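Long-range contacts in putative aldehyde dehydrogenase (Burkholderia cenocepacia, PDB 4YWE), which probably oxidises aldehydes with NAD or NADP as electron acceptor, as a tetrameric member of the aldehyde dehydrogenase family: residues G138-V144 / K480-H486; F62-W66 / L172-A177. Residue numbers count along the deposited sequence, not the author numbering.

Contact 1. Residues G138-V144 / K480-H486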
loop_
_atom_site.group_PDB
_atom_site.type_symbol
_atom_site.label_atom_id
_atom_site.label_comp_id
_atom_site.label_asym_id
_atom_site.label_seq_id
_atom_site.Cartn_x
_atom_site.Cartn_y
_atom_site.Cartn_z
ATOM N N GLY A 138 -11.531 16.542 13.723
ATOM C CA GLY A 138 -11.067 16.514 15.096
ATOM C C GLY A 138 -10.574 15.144 15.511
ATOM O O GLY A 138 -10.308 14.898 16.687
ATOM N N TYR A 139 -10.452 14.248 14.537
ATOM C CA TYR A 139 -9.993 12.887 14.791
ATOM C C TYR A 139 -8.726 12.556 14.014
ATOM O O TYR A 139 -8.522 13.038 12.902
ATOM C CB TYR A 139 -11.081 11.874 14.430
ATOM C CG TYR A 139 -12.037 11.549 15.551
ATOM C CD1 TYR A 139 -13.158 12.335 15.787
ATOM C CD2 TYR A 139 -11.826 10.446 16.368
ATOM C CE1 TYR A 139 -14.036 12.035 16.811
ATOM C CE2 TYR A 139 -12.699 10.138 17.392
ATOM C CZ TYR A 139 -13.801 10.936 17.609
ATOM O OH TYR A 139 -14.671 10.632 18.629
ATOM N N THR A 140 -7.882 11.726 14.614
ATOM C CA THR A 140 -6.745 11.145 13.911
ATOM C C THR A 140 -6.740 9.637 14.134
ATOM O O THR A 140 -6.664 9.165 15.270
ATOM C CB THR A 140 -5.404 11.744 14.372
ATOM O OG1 THR A 140 -5.324 13.115 13.960
ATOM C CG2 THR A 140 -4.245 10.974 13.756
ATOM N N VAL A 141 -6.831 8.885 13.045
ATOM C CA VAL A 141 -6.895 7.434 13.127
ATOM C C VAL A 141 -5.635 6.820 12.535
ATOM O O VAL A 141 -5.281 7.094 11.391
ATOM C CB VAL A 141 -8.150 6.897 12.422
ATOM C CG1 VAL A 141 -8.139 5.375 12.396
ATOM C CG2 VAL A 141 -9.406 7.418 13.109
ATOM N N LEU A 142 -4.953 5.999 13.325
ATOM C CA LEU A 142 -3.780 5.282 12.842
ATOM C C LEU A 142 -3.910 3.792 13.133
ATOM O O LEU A 142 -4.604 3.387 14.067
ATOM C CB LEU A 142 -2.494 5.834 13.467
ATOM C CG LEU A 142 -2.277 5.709 14.977
ATOM C CD1 LEU A 142 -0.791 5.723 15.294
ATOM C CD2 LEU A 142 -2.981 6.829 15.728
ATOM N N THR A 143 -3.248 2.980 12.319
ATOM C CA THR A 143 -3.238 1.538 12.522
ATOM C C THR A 143 -1.807 1.040 12.658
ATOM O O THR A 143 -0.901 1.538 11.992
ATOM C CB THR A 143 -3.930 0.789 11.368
ATOM O OG1 THR A 143 -3.137 0.897 10.181
ATOM C CG2 THR A 143 -5.320 1.359 11.108
ATOM N N VAL A 144 -1.611 0.059 13.531
ATOM C CA VAL A 144 -0.295 -0.521 13.744
ATOM C C VAL A 144 -0.381 -2.034 13.612
ATOM O O VAL A 144 -1.320 -2.657 14.107
ATOM C CB VAL A 144 0.282 -0.116 15.114
ATOM C CG1 VAL A 144 0.721 1.340 15.095
ATOM C CG2 VAL A 144 -0.740 -0.357 16.214
ATOM N N LYS A 480 -4.053 -3.343 14.895
ATOM C CA LYS A 480 -4.657 -2.569 15.969
ATOM C C LYS A 480 -4.990 -1.173 15.457
ATOM O O LYS A 480 -4.134 -0.493 14.893
ATOM C CB LYS A 480 -3.727 -2.481 17.181
ATOM C CG LYS A 480 -4.208 -1.502 18.247
ATOM C CD LYS A 480 -3.164 -1.277 19.332
ATOM C CE LYS A 480 -3.016 -2.494 20.229
ATOM N NZ LYS A 480 -1.972 -2.285 21.272
ATOM N N THR A 481 -6.234 -0.750 15.648
ATOM C CA THR A 481 -6.651 0.580 15.215
ATOM C C THR A 481 -6.737 1.538 16.403
ATOM O O THR A 481 -7.350 1.227 17.425
ATOM C CB THR A 481 -8.006 0.535 14.487
ATOM O OG1 THR A 481 -7.926 -0.382 13.390
ATOM C CG2 THR A 481 -8.381 1.913 13.961
ATOM N N ILE A 482 -6.112 2.701 16.262
ATOM C CA ILE A 482 -6.098 3.697 17.327
ATOM C C ILE A 482 -6.802 4.968 16.868
ATOM O O ILE A 482 -6.333 5.654 15.959
ATOM C CB ILE A 482 -4.660 3.999 17.779
ATOM C CG1 ILE A 482 -3.967 2.709 18.230
ATOM C CG2 ILE A 482 -4.660 5.041 18.890
ATOM C CD1 ILE A 482 -2.492 2.878 18.539
ATOM N N ALA A 483 -7.928 5.278 17.501
ATOM C CA ALA A 483 -8.711 6.455 17.140
ATOM C C ALA A 483 -8.562 7.559 18.182
ATOM O O ALA A 483 -9.040 7.432 19.309
ATOM C CB ALA A 483 -10.176 6.084 16.968
ATOM N N ILE A 484 -7.898 8.643 17.795
ATOM C CA ILE A 484 -7.642 9.751 18.708
ATOM C C ILE A 484 -8.611 10.904 18.470
ATOM O O ILE A 484 -8.609 11.513 17.401
ATOM C CB ILE A 484 -6.192 10.249 18.578
ATOM C CG1 ILE A 484 -5.217 9.071 18.578
ATOM C CG2 ILE A 484 -5.869 11.233 19.693
ATOM C CD1 ILE A 484 -3.804 9.456 18.194
ATOM N N ARG A 485 -9.431 11.203 19.472
ATOM C CA ARG A 485 -10.289 12.381 19.429
ATOM C C ARG A 485 -9.564 13.555 20.074
ATOM O O ARG A 485 -9.361 13.575 21.287
ATOM C CB ARG A 485 -11.619 12.118 20.137
ATOM C CG ARG A 485 -12.596 13.279 20.069
ATOM C CD ARG A 485 -13.891 12.952 20.796
ATOM N NE ARG A 485 -14.839 14.061 20.747
ATOM C CZ ARG A 485 -14.862 15.061 21.620
ATOM N NH1 ARG A 485 -13.986 15.096 22.617
ATOM N NH2 ARG A 485 -15.760 16.030 21.500
ATOM N N HIS A 486 -9.170 14.530 19.262
ATOM C CA HIS A 486 -8.352 15.637 19.747
ATOM C C HIS A 486 -8.957 17.003 19.437
ATOM O O HIS A 486 -8.533 18.015 19.991
ATOM C CB HIS A 486 -6.942 15.546 19.154
ATOM C CG HIS A 486 -6.920 15.338 17.671
ATOM N ND1 HIS A 486 -7.349 16.296 16.778
ATOM C CD2 HIS A 486 -6.519 14.282 16.925
ATOM C CE1 HIS A 486 -7.212 15.841 15.546
ATOM N NE2 HIS A 486 -6.708 14.621 15.607
#
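Residues 138-144 and 480-486 form an antiparallel ladder: their strand axes approach to 4.7 Å with N-to-C directions 166° apart. CA-CA distances alternate as expected, from Val-141 to Ala-483 4.5 Å (non-hydrogen-bonded pair) and from Leu-142 to Ile-482 5.3 Å (hydrogen-bonded pair). Three reciprocal N-H...O pairs join Thr-140 with Ile-484, Leu-142 with Ile-482 and Val-144 with Lys-480, and His-486 N to Gly-138 O (2.8 Å, 161°) continues the ladder past the last bridge.

Side chains divide between two faces. On one, Arg-485 CB lies 3.9 Å from the centroid of the Tyr-139 ring, 28° off its normal, a CH-pi contact, and Val-141 CG2 meets Ala-483 CB at 4.2 Å. On the other, Leu-142 CD2 packs against Ile-484 CD1 (3.7 Å), while Thr-140 OG1 and His-486 NE2 share a 2.6 Å hydrogen bond.

This is the projecting oligomerisation arm of the aldehyde dehydrogenase fold. Strand 130-133 flanks residues 138-144, bonding to Val-141 and Thr-143. Beyond 480-486, a strand of the second subunit pairs in parallel with Thr-481 to Ile-484, so the sheet crosses the interface, and Thr-140 packs on Leu-142 of the fourth subunit.

Contact 2. Residues F62-W66 / L172-A177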
loop_
_atom_site.group_PDB
_atom_site.type_symbol
_atom_site.label_atom_id
_atom_site.label_comp_id
_atom_site.label_asym_id
_atom_site.label_seq_id
_atom_site.Cartn_x
_atom_site.Cartn_y
_atom_site.Cartn_z
ATOM N N PHE A 62 9.491 -12.530 24.419
ATOM C CA PHE A 62 8.634 -11.567 23.735
ATOM C C PHE A 62 8.334 -10.375 24.635
ATOM O O PHE A 62 8.297 -9.236 24.176
ATOM C CB PHE A 62 7.327 -12.221 23.282
ATOM C CG PHE A 62 6.374 -11.262 22.619
ATOM C CD1 PHE A 62 6.539 -10.912 21.289
ATOM C CD2 PHE A 62 5.321 -10.703 23.328
ATOM C CE1 PHE A 62 5.671 -10.027 20.676
ATOM C CE2 PHE A 62 4.450 -9.816 22.722
ATOM C CZ PHE A 62 4.626 -9.477 21.393
ATOM N N ALA A 63 8.117 -10.642 25.918
ATOM C CA ALA A 63 7.798 -9.584 26.865
ATOM C C ALA A 63 9.057 -8.834 27.295
ATOM O O ALA A 63 8.975 -7.767 27.900
ATOM C CB ALA A 63 7.082 -10.155 28.077
ATOM N N GLY A 64 10.218 -9.395 26.971
ATOM C CA GLY A 64 11.484 -8.815 27.381
ATOM C C GLY A 64 12.370 -8.309 26.256
ATOM O O GLY A 64 11.943 -7.485 25.448
ATOM N N PRO A 65 13.618 -8.804 26.204
ATOM C CA PRO A 65 14.669 -8.365 25.276
ATOM C C PRO A 65 14.261 -8.367 23.802
ATOM O O PRO A 65 14.493 -7.377 23.110
ATOM C CB PRO A 65 15.790 -9.381 25.517
ATOM C CG PRO A 65 15.590 -9.829 26.918
ATOM C CD PRO A 65 14.101 -9.854 27.120
ATOM N N TRP A 66 13.668 -9.459 23.331
ATOM C CA TRP A 66 13.314 -9.572 21.920
ATOM C C TRP A 66 12.179 -8.621 21.550
ATOM O O TRP A 66 12.189 -8.021 20.474
ATOM C CB TRP A 66 12.935 -11.014 21.579
ATOM C CG TRP A 66 12.629 -11.243 20.125
ATOM C CD1 TRP A 66 11.487 -11.782 19.606
ATOM C CD2 TRP A 66 13.472 -10.939 19.005
ATOM N NE1 TRP A 66 11.569 -11.836 18.236
ATOM C CE2 TRP A 66 12.778 -11.323 17.842
ATOM C CE3 TRP A 66 14.749 -10.380 18.874
ATOM C CZ2 TRP A 66 13.313 -11.166 16.565
ATOM C CZ3 TRP A 66 15.279 -10.224 17.605
ATOM C CH2 TRP A 66 14.562 -10.616 16.468
ATOM N N LEU A 172 9.764 -14.016 13.020
ATOM C CA LEU A 172 10.784 -13.246 13.721
ATOM C C LEU A 172 10.824 -11.804 13.231
ATOM O O LEU A 172 10.919 -10.872 14.030
ATOM C CB LEU A 172 12.159 -13.897 13.550
ATOM C CG LEU A 172 12.428 -15.139 14.397
ATOM C CD1 LEU A 172 13.768 -15.759 14.027
ATOM C CD2 LEU A 172 12.384 -14.784 15.877
ATOM N N ALA A 173 10.751 -11.628 11.915
ATOM C CA ALA A 173 10.787 -10.299 11.317
ATOM C C ALA A 173 9.592 -9.474 11.779
ATOM O O ALA A 173 9.690 -8.258 11.948
ATOM C CB ALA A 173 10.815 -10.396 9.794
ATOM N N ALA A 174 8.468 -10.152 11.996
ATOM C CA ALA A 174 7.245 -9.500 12.449
ATOM C C ALA A 174 7.319 -9.129 13.930
ATOM O O ALA A 174 6.515 -8.335 14.419
ATOM C CB ALA A 174 6.044 -10.395 12.187
ATOM N N GLY A 175 8.280 -9.713 14.641
ATOM C CA GLY A 175 8.493 -9.390 16.040
ATOM C C GLY A 175 7.974 -10.426 17.020
ATOM O O GLY A 175 7.887 -10.166 18.222
ATOM N N ASN A 176 7.633 -11.603 16.510
ATOM C CA ASN A 176 7.129 -12.684 17.350
ATOM C C ASN A 176 8.265 -13.509 17.948
ATOM O O ASN A 176 9.380 -13.525 17.424
ATOM C CB ASN A 176 6.202 -13.602 16.547
ATOM C CG ASN A 176 5.025 -12.862 15.942
ATOM O OD1 ASN A 176 4.004 -12.654 16.597
ATOM N ND2 ASN A 176 5.157 -12.468 14.681
ATOM N N ALA A 177 7.973 -14.186 19.055
ATOM C CA ALA A 177 8.872 -15.195 19.603
ATOM C C ALA A 177 8.359 -16.563 19.168
ATOM O O ALA A 177 7.151 -16.788 19.130
ATOM C CB ALA A 177 8.949 -15.093 21.116
#
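The C-terminal end of helix 160-174, closed by a Schellman motif at Gly-175, meets the junction between helices 48-63 and 65-68 within the aldehyde dehydrogenase fold. At Leu-172 the side chain contributes CD2, 3.8 Å from CZ2 of Trp-66, an apolar contact, while its carbonyl O lies near the indole edge, 3.5 Å from that same CZ2. This oxygen also accepts the backbone bond from Gly-175 N (2.9 Å). Gly-175 has a phi of 103°, where a CB would jam against the preceding carbonyl, so glycine suits the helix end. Its O points at the edge of the Phe-62 ring, 3.3 Å from CE1.

Asn-176 turns its CB away from residues 62-66; its side chain instead bonds to Phe-476 O, Ala-171 O and Gly-149 N, tying the turn to its own helix and to strand 139-155. Its backbone O accepts the single hydrogen bond between the segments, donated by the indole Trp-66 NE1 at 2.9 Å with an N-H...O angle of 145°. Ala-177 begins strand 177-182, and the two aromatic residues converge on its methyl: Ala-177 CB touches Phe-62 CB at 3.9 Å and Trp-66 CD1 at 4.4 Å.

How the contacts relate
Contacts 1 and 2 lie on the same side of the chain's centre, with their own centres 25 Å apart and nearest atoms about 9 Å apart, so they do not touch. Their segments alternate along the chain, in the order 62-66, 138-144, 172-177, 480-486. Strand 139-155, which supplies the first segment of contact 1, runs on toward helix 160-174, whose end lies in contact 2; strand 177-182 then pairs in parallel with 139-155 in the same mixed sheet. One long strand thus links the subunit-bridging contact 1, whose centre lies about 38 Å from the chain's centre, with the intrachain contact 2, whose centre lies about 23 Å from it and whose segments no other subunit touches.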